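Local coordinates for putative oxidoreductase (Pseudomonas putida, PDB 3L6D), which probably binds NADP and acts as an oxidoreductase of the reductive aminase-like family, at the interface of chains A and B. Coordinates in Å, arbitrary orientation; residue numbers count along the deposited sequence, not the author numbering. Chains: chain A/B, Putative oxidoreductase.

Contact 1: the interface of chains A and B. Residues chain A 128-130, 139, 183-184; chain B 214, 217-218.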
loop_
_atom_site.group_PDB
_atom_site.type_symbol
_atom_site.label_atom_id
_atom_site.label_comp_id
_atom_site.label_asym_id
_atom_site.label_seq_id
_atom_site.Cartn_x
_atom_site.Cartn_y
_atom_site.Cartn_z
ATOM N N VAL A 128 16.194 1.087 3.274
ATOM C CA VAL A 128 14.757 1.035 3.400
ATOM C C VAL A 128 14.321 -0.294 3.954
ATOM O O VAL A 128 13.701 -1.047 3.295
ATOM C CB VAL A 128 14.104 1.329 2.047
ATOM C CG1 VAL A 128 12.695 1.717 2.190
ATOM C CG2 VAL A 128 14.828 2.384 1.368
ATOM N N ALA A 129 14.657 -0.563 5.183
ATOM C CA ALA A 129 14.298 -1.807 5.786
ATOM C C ALA A 129 14.313 -1.686 7.275
ATOM O O ALA A 129 15.053 -0.926 7.819
ATOM C CB ALA A 129 15.258 -2.831 5.389
ATOM N N TYR A 130 13.501 -2.496 7.908
ATOM C CA TYR A 130 13.649 -2.793 9.335
ATOM C C TYR A 130 14.828 -3.761 9.511
ATOM O O TYR A 130 15.219 -4.431 8.558
ATOM C CB TYR A 130 12.313 -3.322 9.892
ATOM C CG TYR A 130 11.253 -2.238 9.937
ATOM C CD1 TYR A 130 11.295 -1.246 10.912
ATOM C CD2 TYR A 130 10.229 -2.183 9.000
ATOM C CE1 TYR A 130 10.317 -0.224 10.950
ATOM C CE2 TYR A 130 9.248 -1.167 9.035
ATOM C CZ TYR A 130 9.317 -0.198 10.011
ATOM O OH TYR A 130 8.375 0.808 10.092
ATOM N N SER A 139 15.206 -6.320 -0.161
ATOM C CA SER A 139 15.375 -5.031 0.515
ATOM C C SER A 139 16.061 -4.057 -0.430
ATOM O O SER A 139 16.831 -4.470 -1.317
ATOM C CB SER A 139 16.160 -5.156 1.814
ATOM O OG SER A 139 15.333 -5.654 2.861
ATOM N N ALA A 183 5.472 5.401 2.083
ATOM C CA ALA A 183 5.555 4.108 2.774
ATOM C C ALA A 183 4.932 4.117 4.146
ATOM O O ALA A 183 4.094 3.276 4.469
ATOM C CB ALA A 183 7.007 3.623 2.866
ATOM N N PHE A 184 5.310 5.097 4.954
ATOM C CA PHE A 184 4.774 5.215 6.311
ATOM C C PHE A 184 3.299 5.647 6.325
ATOM O O PHE A 184 2.504 5.152 7.133
ATOM C CB PHE A 184 5.602 6.213 7.129
ATOM C CG PHE A 184 7.004 5.709 7.517
ATOM C CD1 PHE A 184 7.207 4.398 7.996
ATOM C CD2 PHE A 184 8.107 6.574 7.454
ATOM C CE1 PHE A 184 8.501 3.955 8.385
ATOM C CE2 PHE A 184 9.397 6.160 7.854
ATOM C CZ PHE A 184 9.607 4.842 8.307
ATOM N N THR B 214 10.695 0.839 -5.140
ATOM C CA THR B 214 11.614 0.924 -4.000
ATOM C C THR B 214 10.868 0.749 -2.654
ATOM O O THR B 214 11.475 0.383 -1.655
ATOM C CB THR B 214 12.483 2.221 -4.071
ATOM O OG1 THR B 214 13.074 2.318 -5.383
ATOM C CG2 THR B 214 13.623 2.154 -3.083
ATOM N N PHE B 217 8.178 -3.835 -1.354
ATOM C CA PHE B 217 8.494 -4.888 -0.360
ATOM C C PHE B 217 8.417 -4.361 1.069
ATOM O O PHE B 217 7.808 -4.965 1.954
ATOM C CB PHE B 217 9.876 -5.522 -0.638
ATOM C CG PHE B 217 10.296 -6.520 0.400
ATOM C CD1 PHE B 217 9.658 -7.755 0.469
ATOM C CD2 PHE B 217 11.293 -6.224 1.318
ATOM C CE1 PHE B 217 10.000 -8.701 1.456
ATOM C CE2 PHE B 217 11.653 -7.154 2.310
ATOM C CZ PHE B 217 11.004 -8.395 2.380
ATOM N N PHE B 218 9.015 -3.201 1.295
ATOM C CA PHE B 218 9.034 -2.621 2.609
ATOM C C PHE B 218 7.597 -2.482 3.164
ATOM O O PHE B 218 7.322 -2.896 4.284
ATOM C CB PHE B 218 9.768 -1.277 2.530
ATOM C CG PHE B 218 9.793 -0.508 3.797
ATOM C CD1 PHE B 218 10.686 -0.834 4.823
ATOM C CD2 PHE B 218 8.976 0.586 3.951
ATOM C CE1 PHE B 218 10.752 -0.100 5.987
ATOM C CE2 PHE B 218 9.035 1.345 5.124
ATOM C CZ PHE B 218 9.928 0.978 6.156
#
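B:Phe218, on helix 204-232 of chain B, inserts its ring between the end of strand 121-128 and helix 169-199 of chain A. The contact is mainly apolar and no hydrogen bond crosses it. CG of B:Phe218 is anti to the backbone N (chi1 176°), which carries the ring away from its own helix into chain A.

Aliphatic contacts come to one face and to the rim. A:Val128 sets its CG1 methyl 4.0 Å from CG of B:Phe218, above that face but nearer the ring's border than its centre, and the two side chains stand roughly perpendicular. The methyl of A:Ala183 lies beside the CD2-CE2 bond, its CB 3.8 Å from CD2 of B:Phe218.

Aromatic contacts gather at the far end of the ring. A:Tyr130 comes from the opposite side of the ring plane to A:Val128, bringing its CE2 to 3.6 Å from CE1 of B:Phe218. A:Phe184 meets the tip in the plane of the B:Phe218 ring, with CE1 4.0 Å from CZ. The A:Tyr130 hydroxyl oxygen OH in turn lies in plane at the edge of the A:Phe184 ring.

A backbone carbonyl completes the site: O of A:Val128 lies 3.4 Å from CD1 of B:Phe218.

Contact 2: the interface of chains A and B. Residues chain A 193, 202, 207, 210-211, 214-215; chain B 175, 178-179.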
loop_
_atom_site.group_PDB
_atom_site.type_symbol
_atom_site.label_atom_id
_atom_site.label_comp_id
_atom_site.label_asym_id
_atom_site.label_seq_id
_atom_site.Cartn_x
_atom_site.Cartn_y
_atom_site.Cartn_z
ATOM N N ALA A 193 -7.789 2.074 9.223
ATOM C CA ALA A 193 -8.909 1.263 8.719
ATOM C C ALA A 193 -9.223 0.096 9.665
ATOM O O ALA A 193 -10.387 -0.198 9.946
ATOM C CB ALA A 193 -8.586 0.729 7.286
ATOM N N LEU A 202 -16.012 -5.278 14.198
ATOM C CA LEU A 202 -15.221 -6.290 13.502
ATOM C C LEU A 202 -13.948 -6.537 14.278
ATOM O O LEU A 202 -13.110 -5.637 14.363
ATOM C CB LEU A 202 -14.862 -5.849 12.061
ATOM C CG LEU A 202 -15.968 -5.265 11.176
ATOM C CD1 LEU A 202 -15.412 -4.871 9.821
ATOM C CD2 LEU A 202 -17.178 -6.244 11.029
ATOM N N THR A 207 -9.982 -9.393 11.258
ATOM C CA THR A 207 -10.249 -8.340 10.275
ATOM C C THR A 207 -9.009 -7.772 9.627
ATOM O O THR A 207 -9.035 -7.429 8.433
ATOM C CB THR A 207 -11.146 -7.266 10.873
ATOM O OG1 THR A 207 -12.267 -7.935 11.452
ATOM C CG2 THR A 207 -11.620 -6.297 9.825
ATOM N N LEU A 210 -7.951 -10.236 6.866
ATOM C CA LEU A 210 -8.891 -10.166 5.741
ATOM C C LEU A 210 -8.720 -8.859 4.986
ATOM O O LEU A 210 -8.760 -8.820 3.760
ATOM C CB LEU A 210 -10.345 -10.336 6.245
ATOM C CG LEU A 210 -11.373 -10.785 5.187
ATOM C CD1 LEU A 210 -11.076 -12.231 4.667
ATOM C CD2 LEU A 210 -12.833 -10.628 5.718
ATOM N N LEU A 211 -8.530 -7.759 5.720
ATOM C CA LEU A 211 -8.394 -6.451 5.082
ATOM C C LEU A 211 -7.157 -6.446 4.198
ATOM O O LEU A 211 -7.212 -5.996 3.036
ATOM C CB LEU A 211 -8.316 -5.323 6.134
ATOM C CG LEU A 211 -8.815 -3.931 5.764
ATOM C CD1 LEU A 211 -10.316 -3.951 5.530
ATOM C CD2 LEU A 211 -8.477 -2.918 6.863
ATOM N N THR A 214 -7.680 -8.982 1.099
ATOM C CA THR A 214 -8.707 -8.569 0.182
ATOM C C THR A 214 -8.340 -7.292 -0.604
ATOM O O THR A 214 -8.887 -7.045 -1.688
ATOM C CB THR A 214 -10.102 -8.434 0.925
ATOM O OG1 THR A 214 -10.348 -9.629 1.700
ATOM C CG2 THR A 214 -11.239 -8.259 -0.082
ATOM N N SER A 215 -7.413 -6.501 -0.093
ATOM C CA SER A 215 -7.039 -5.282 -0.794
ATOM C C SER A 215 -5.712 -5.348 -1.557
ATOM O O SER A 215 -5.472 -4.499 -2.404
ATOM C CB SER A 215 -7.020 -4.077 0.160
ATOM O OG SER A 215 -6.059 -4.258 1.195
ATOM N N PHE B 175 -17.239 -4.010 6.634
ATOM C CA PHE B 175 -15.960 -4.449 6.119
ATOM C C PHE B 175 -15.642 -3.770 4.777
ATOM O O PHE B 175 -14.503 -3.375 4.513
ATOM C CB PHE B 175 -15.933 -5.951 5.950
ATOM C CG PHE B 175 -14.628 -6.439 5.402
ATOM C CD1 PHE B 175 -13.468 -6.308 6.165
ATOM C CD2 PHE B 175 -14.561 -7.010 4.152
ATOM C CE1 PHE B 175 -12.218 -6.731 5.665
ATOM C CE2 PHE B 175 -13.329 -7.446 3.626
ATOM C CZ PHE B 175 -12.145 -7.300 4.408
ATOM N N VAL B 178 -14.444 -0.046 5.456
ATOM C CA VAL B 178 -13.108 0.133 5.935
ATOM C C VAL B 178 -12.067 -0.423 4.930
ATOM O O VAL B 178 -10.958 0.127 4.819
ATOM C CB VAL B 178 -12.945 -0.487 7.390
ATOM C CG1 VAL B 178 -14.073 0.045 8.305
ATOM C CG2 VAL B 178 -12.975 -1.995 7.369
ATOM N N LEU B 179 -12.418 -1.483 4.202
ATOM C CA LEU B 179 -11.522 -1.996 3.146
ATOM C C LEU B 179 -11.293 -0.913 2.068
ATOM O O LEU B 179 -10.160 -0.696 1.643
ATOM C CB LEU B 179 -12.089 -3.245 2.481
ATOM C CG LEU B 179 -11.357 -3.743 1.240
ATOM C CD1 LEU B 179 -10.143 -4.500 1.686
ATOM C CD2 LEU B 179 -12.256 -4.656 0.431
#
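A:Leu211 sits in regular helical backbone (phi -63°, psi -46°) on helix 204-232 and packs against B:Phe175 and B:Leu179, a turn apart on helix 169-199 of chain B. Both helices belong to the reductive aminase-like C-terminal domain, and no hydrogen bond crosses this apolar seam.

CG of B:Phe175 is anti to its backbone N (chi1 179°), which puts the ring between two leucines on opposite sides of its plane. CD2 of A:Leu210 lies over one face in a CH-pi contact, 3.9 Å from the ring centroid and nearer its border. From the other side CD1 of A:Leu211 approaches CE1 of B:Phe175 at 3.4 Å, the two side chains running antiparallel alongside each other. Backbone O of A:Leu210 and N of A:Leu211 lie in plane at the ring edge, while CD1 of A:Leu202 is 3.8 Å from CA of B:Phe175. An alanine at B:Phe175 would probably leave a gap between the two leucines and set the A:Leu210 side chain free to change its rotamer.

The same CD1 of A:Leu211 packs tightly on the neighbouring turn, 3.3 Å from CA of B:Leu179. B:Leu179 reaches on with CD1 to 3.5 Å from CB of A:Ser215. The A:Ser215 hydroxyl OG turns back to its own helix, bonding to O of A:Leu211 at 2.8 Å. A:Thr214 does likewise, its OG1 donating to O of A:Leu210 at 2.7 Å.

Contact 3: the interface of chains A and B. Residues chain A 226, 230, 286-287, 289-290, 293; chain B 191-192, 194-195, 204.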
loop_
_atom_site.group_PDB
_atom_site.type_symbol
_atom_site.label_atom_id
_atom_site.label_comp_id
_atom_site.label_asym_id
_atom_site.label_seq_id
_atom_site.Cartn_x
_atom_site.Cartn_y
_atom_site.Cartn_z
ATOM N N ALA A 226 -1.529 3.454 -12.364
ATOM C CA ALA A 226 -1.200 4.853 -12.123
ATOM C C ALA A 226 0.195 5.252 -12.605
ATOM O O ALA A 226 0.373 6.333 -13.155
ATOM C CB ALA A 226 -1.318 5.156 -10.653
ATOM N N LEU A 230 1.198 7.886 -15.400
ATOM C CA LEU A 230 2.088 9.010 -15.087
ATOM C C LEU A 230 3.330 8.986 -15.988
ATOM O O LEU A 230 3.876 10.025 -16.294
ATOM C CB LEU A 230 2.496 9.006 -13.601
ATOM C CG LEU A 230 1.377 9.220 -12.560
ATOM C CD1 LEU A 230 1.860 8.868 -11.166
ATOM C CD2 LEU A 230 0.837 10.659 -12.597
ATOM N N ILE A 286 -8.080 9.029 -12.077
ATOM C CA ILE A 286 -7.748 9.247 -10.651
ATOM C C ILE A 286 -6.280 9.600 -10.420
ATOM O O ILE A 286 -5.952 10.295 -9.465
ATOM C CB ILE A 286 -8.196 8.015 -9.784
ATOM C CG1 ILE A 286 -8.119 8.305 -8.295
ATOM C CG2 ILE A 286 -7.366 6.783 -10.105
ATOM C CD1 ILE A 286 -9.002 9.462 -7.845
ATOM N N ALA A 287 -5.389 9.136 -11.289
ATOM C CA ALA A 287 -3.976 9.481 -11.121
ATOM C C ALA A 287 -3.673 10.973 -11.362
ATOM O O ALA A 287 -2.607 11.465 -10.992
ATOM C CB ALA A 287 -3.103 8.593 -11.981
ATOM N N THR A 289 -4.822 13.132 -9.768
ATOM C CA THR A 289 -4.749 13.658 -8.425
ATOM C C THR A 289 -3.335 14.198 -8.188
ATOM O O THR A 289 -3.143 15.229 -7.553
ATOM C CB THR A 289 -5.079 12.543 -7.388
ATOM O OG1 THR A 289 -6.416 12.034 -7.619
ATOM C CG2 THR A 289 -5.024 13.106 -6.000
ATOM N N THR A 290 -2.354 13.462 -8.702
ATOM C CA THR A 290 -0.958 13.863 -8.687
ATOM C C THR A 290 -0.682 15.321 -9.090
ATOM O O THR A 290 0.128 16.014 -8.453
ATOM C CB THR A 290 -0.161 12.910 -9.592
ATOM O OG1 THR A 290 -0.227 11.582 -9.033
ATOM C CG2 THR A 290 1.260 13.333 -9.692
ATOM N N PHE A 293 -1.134 18.593 -6.752
ATOM C CA PHE A 293 -0.054 18.942 -5.823
ATOM C C PHE A 293 1.046 19.845 -6.414
ATOM O O PHE A 293 1.888 20.335 -5.663
ATOM C CB PHE A 293 0.606 17.679 -5.230
ATOM C CG PHE A 293 -0.339 16.839 -4.414
ATOM C CD1 PHE A 293 -0.964 15.741 -4.976
ATOM C CD2 PHE A 293 -0.635 17.186 -3.096
ATOM C CE1 PHE A 293 -1.868 14.986 -4.237
ATOM C CE2 PHE A 293 -1.553 16.419 -2.344
ATOM C CZ PHE A 293 -2.149 15.333 -2.907
ATOM N N PHE B 191 -0.127 9.205 -4.695
ATOM C CA PHE B 191 -0.276 10.432 -5.489
ATOM C C PHE B 191 0.331 11.632 -4.801
ATOM O O PHE B 191 1.034 12.421 -5.443
ATOM C CB PHE B 191 -1.754 10.697 -5.918
ATOM C CG PHE B 191 -2.400 9.538 -6.597
ATOM C CD1 PHE B 191 -1.668 8.709 -7.449
ATOM C CD2 PHE B 191 -3.750 9.247 -6.382
ATOM C CE1 PHE B 191 -2.270 7.616 -8.080
ATOM C CE2 PHE B 191 -4.359 8.158 -7.011
ATOM C CZ PHE B 191 -3.626 7.346 -7.864
ATOM N N GLU B 192 0.078 11.761 -3.500
ATOM C CA GLU B 192 0.617 12.883 -2.716
ATOM C C GLU B 192 2.173 12.902 -2.687
ATOM O O GLU B 192 2.785 13.955 -2.838
ATOM C CB GLU B 192 -0.000 12.922 -1.291
ATOM C CG GLU B 192 0.536 14.056 -0.383
ATOM C CD GLU B 192 -0.072 14.095 1.019
ATOM O OE1 GLU B 192 -1.164 14.692 1.192
ATOM O OE2 GLU B 192 0.555 13.578 1.963
ATOM N N VAL B 194 4.329 11.313 -4.785
ATOM C CA VAL B 194 4.778 11.601 -6.157
ATOM C C VAL B 194 4.668 13.107 -6.514
ATOM O O VAL B 194 5.603 13.718 -7.058
ATOM C CB VAL B 194 4.026 10.717 -7.188
ATOM C CG1 VAL B 194 4.306 11.190 -8.623
ATOM C CG2 VAL B 194 4.471 9.267 -7.055
ATOM N N GLY B 195 3.521 13.701 -6.190
ATOM C CA GLY B 195 3.314 15.128 -6.412
ATOM C C GLY B 195 4.316 15.944 -5.628
ATOM O O GLY B 195 4.825 16.949 -6.124
ATOM N N VAL B 204 7.580 13.642 -12.146
ATOM C CA VAL B 204 6.583 12.607 -11.873
ATOM C C VAL B 204 6.836 11.378 -12.746
ATOM O O VAL B 204 6.835 10.278 -12.248
ATOM C CB VAL B 204 5.147 13.200 -12.028
ATOM C CG1 VAL B 204 4.098 12.119 -11.984
ATOM C CG2 VAL B 204 4.895 14.234 -10.936
#
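B:Phe191 lays its ring against the 3-10 helix 286-293 of chain A, in the reductive aminase-like C-terminal domain. One face lies against the backbone of A:Ala287, whose CA is 3.9 Å from CZ of B:Phe191, near the ring's border. The methyl CB of A:Ala226, from helix 204-232, meets the edge in the ring plane, 3.7 Å from CE1 of B:Phe191. A:Thr289 and A:Thr290 both stand nearly perpendicular to the phenylalanine, the first through its CB against CD2, the second through OG1 near CB and CD1. Replacing B:Phe191 by an alanine would probably open a gap between the two chains and leave the methyl of A:Ala226 without its aromatic mate.

OG1 of A:Thr289 donates to O of A:Ile286 at 2.6 Å, in the carbonyl plane, holding the threonine while its CB faces the ring. With OG1 of A:Thr290 anti to the carbonyl carbon (chi1 -64°), CG2 is left anti to the backbone N and meets B:Val204 tip to tip, 3.8 Å from CG1. The same CG1 of B:Val204 packs on CD2 of A:Leu230, at 3.6 Å.

A second aromatic works the other way. A:Phe293 presents a face to the backbone of B:Glu192, whose CA stands 3.8 Å from the ring centroid in a CH-pi contact. The extended glutamate chain runs on past the ring, CB 3.6 Å from CZ of A:Phe293, its carboxylate plane turned 85° from that of the ring.

Contact 4: the interface of chains A and B. Residues chain A 249, 266, 269, 272-273; chain B 184-185, 188, 265.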
loop_
_atom_site.group_PDB
_atom_site.type_symbol
_atom_site.label_atom_id
_atom_site.label_comp_id
_atom_site.label_asym_id
_atom_site.label_seq_id
_atom_site.Cartn_x
_atom_site.Cartn_y
_atom_site.Cartn_z
ATOM N N PHE A 249 -15.726 8.233 -2.456
ATOM C CA PHE A 249 -15.049 8.576 -1.203
ATOM C C PHE A 249 -16.023 9.269 -0.227
ATOM O O PHE A 249 -15.992 9.019 0.983
ATOM C CB PHE A 249 -13.872 9.499 -1.465
ATOM C CG PHE A 249 -12.703 8.850 -2.173
ATOM C CD1 PHE A 249 -12.847 7.652 -2.879
ATOM C CD2 PHE A 249 -11.470 9.504 -2.205
ATOM C CE1 PHE A 249 -11.795 7.116 -3.576
ATOM C CE2 PHE A 249 -10.415 8.956 -2.876
ATOM C CZ PHE A 249 -10.575 7.747 -3.579
ATOM N N PHE A 266 -8.171 9.252 6.205
ATOM C CA PHE A 266 -9.198 9.223 5.162
ATOM C C PHE A 266 -9.883 10.581 4.903
ATOM O O PHE A 266 -10.119 10.943 3.732
ATOM C CB PHE A 266 -10.260 8.112 5.351
ATOM C CG PHE A 266 -11.055 7.848 4.081
ATOM C CD1 PHE A 266 -10.487 7.132 3.013
ATOM C CD2 PHE A 266 -12.334 8.352 3.931
ATOM C CE1 PHE A 266 -11.201 6.936 1.798
ATOM C CE2 PHE A 266 -13.068 8.140 2.735
ATOM C CZ PHE A 266 -12.488 7.450 1.657
ATOM N N VAL A 269 -7.640 12.442 2.683
ATOM C CA VAL A 269 -7.749 11.862 1.355
ATOM C C VAL A 269 -8.959 12.423 0.622
ATOM O O VAL A 269 -8.851 12.828 -0.524
ATOM C CB VAL A 269 -7.842 10.298 1.421
ATOM C CG1 VAL A 269 -8.314 9.707 0.059
ATOM C CG2 VAL A 269 -6.540 9.709 1.853
ATOM N N VAL A 272 -8.290 16.001 -0.492
ATOM C CA VAL A 272 -7.394 16.017 -1.655
ATOM C C VAL A 272 -8.164 15.806 -2.961
ATOM O O VAL A 272 -8.075 16.625 -3.900
ATOM C CB VAL A 272 -6.262 14.930 -1.514
ATOM C CG1 VAL A 272 -5.594 14.647 -2.838
ATOM C CG2 VAL A 272 -5.232 15.379 -0.484
ATOM N N VAL A 273 -8.941 14.724 -2.995
ATOM C CA VAL A 273 -9.720 14.365 -4.165
ATOM C C VAL A 273 -10.816 15.409 -4.503
ATOM O O VAL A 273 -11.017 15.726 -5.682
ATOM C CB VAL A 273 -10.256 12.926 -4.019
ATOM C CG1 VAL A 273 -11.256 12.588 -5.109
ATOM C CG2 VAL A 273 -9.065 11.945 -4.045
ATOM N N PHE B 184 -8.278 3.001 -1.008
ATOM C CA PHE B 184 -8.254 4.303 -1.688
ATOM C C PHE B 184 -7.290 5.268 -1.016
ATOM O O PHE B 184 -6.593 6.010 -1.697
ATOM C CB PHE B 184 -9.628 4.935 -1.765
ATOM C CG PHE B 184 -10.570 4.223 -2.676
ATOM C CD1 PHE B 184 -10.187 3.864 -3.968
ATOM C CD2 PHE B 184 -11.869 3.923 -2.260
ATOM C CE1 PHE B 184 -11.074 3.212 -4.826
ATOM C CE2 PHE B 184 -12.790 3.295 -3.124
ATOM C CZ PHE B 184 -12.391 2.927 -4.400
ATOM N N ALA B 185 -7.229 5.248 0.312
ATOM C CA ALA B 185 -6.267 6.107 0.995
ATOM C C ALA B 185 -4.819 5.774 0.614
ATOM O O ALA B 185 -4.005 6.667 0.415
ATOM C CB ALA B 185 -6.452 6.050 2.506
ATOM N N VAL B 188 -4.017 7.319 -2.661
ATOM C CA VAL B 188 -3.847 8.757 -2.565
ATOM C C VAL B 188 -2.499 9.153 -1.881
ATOM O O VAL B 188 -1.870 10.125 -2.303
ATOM C CB VAL B 188 -5.092 9.419 -1.951
ATOM C CG1 VAL B 188 -4.842 10.894 -1.652
ATOM C CG2 VAL B 188 -6.309 9.228 -2.902
ATOM N N VAL B 265 -2.458 14.671 3.676
ATOM C CA VAL B 265 -2.592 13.255 4.080
ATOM C C VAL B 265 -1.462 12.928 5.029
ATOM O O VAL B 265 -1.691 12.429 6.138
ATOM C CB VAL B 265 -2.639 12.270 2.884
ATOM C CG1 VAL B 265 -2.871 10.838 3.388
ATOM C CG2 VAL B 265 -3.741 12.651 1.907
#
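Helix 169-199 of chain B packs here against helices 242-258 and 264-281 of chain A, joining the helical C-terminal domains of the two subunits. B:Phe184, B:Ala185 and B:Val188 line chain B's helix 169-199, with B:Val265 added from helix 264-281; no hydrogen bond spans the seam.

The aromatic end is formed by A:Phe249 and B:Phe184. A:Phe249 brings an edge of its ring over a face of B:Phe184, with CE1 3.3 Å from CG and away from the ring's centre. The ring planes are inclined by about 35°, a tilted approach in which CZ of A:Phe249 also touches CB of B:Phe184, at 3.5 Å. CG of A:Phe249 is anti to its own carbonyl carbon (chi1 -70°), which directs the ring to the phenylalanine on chain B.

Further along, A:Val269 divides its branches between two turns of the opposing helix. Its CG1 lies 3.6 Å from CG2 of B:Val188, and its CG2 sits on B:Ala185, 3.7 Å from CA. A:Val273 also meets CG2 of B:Val188, and A:Val272 runs antiparallel alongside it. At the far end the two copies of helix 264-281 touch, CG2 of A:Val272 standing 3.9 Å from CG2 of B:Val265.

Helix 169-199 takes part in all four contacts, and helix 204-232 in contacts 1, 2 and 3. Contacts 3 and 4 are neighbours, their C-alpha centres about 12 Å apart, whereas contacts 2 and 3 lie about 25 Å apart; contact 1 is 20 to 22 Å from each of the others. Phe184 serves in contacts 1 (chain A) and 4 (chain B), Thr214 in contacts 1 (chain B) and 2 (chain A). By two-fold symmetry every contact recurs with the chains exchanged. Such apolar interlocking is consistent with a dimer in solution, though the structure alone does not prove it; contact 1 ties one subunit's helical domain to the other's NAD-binding domain.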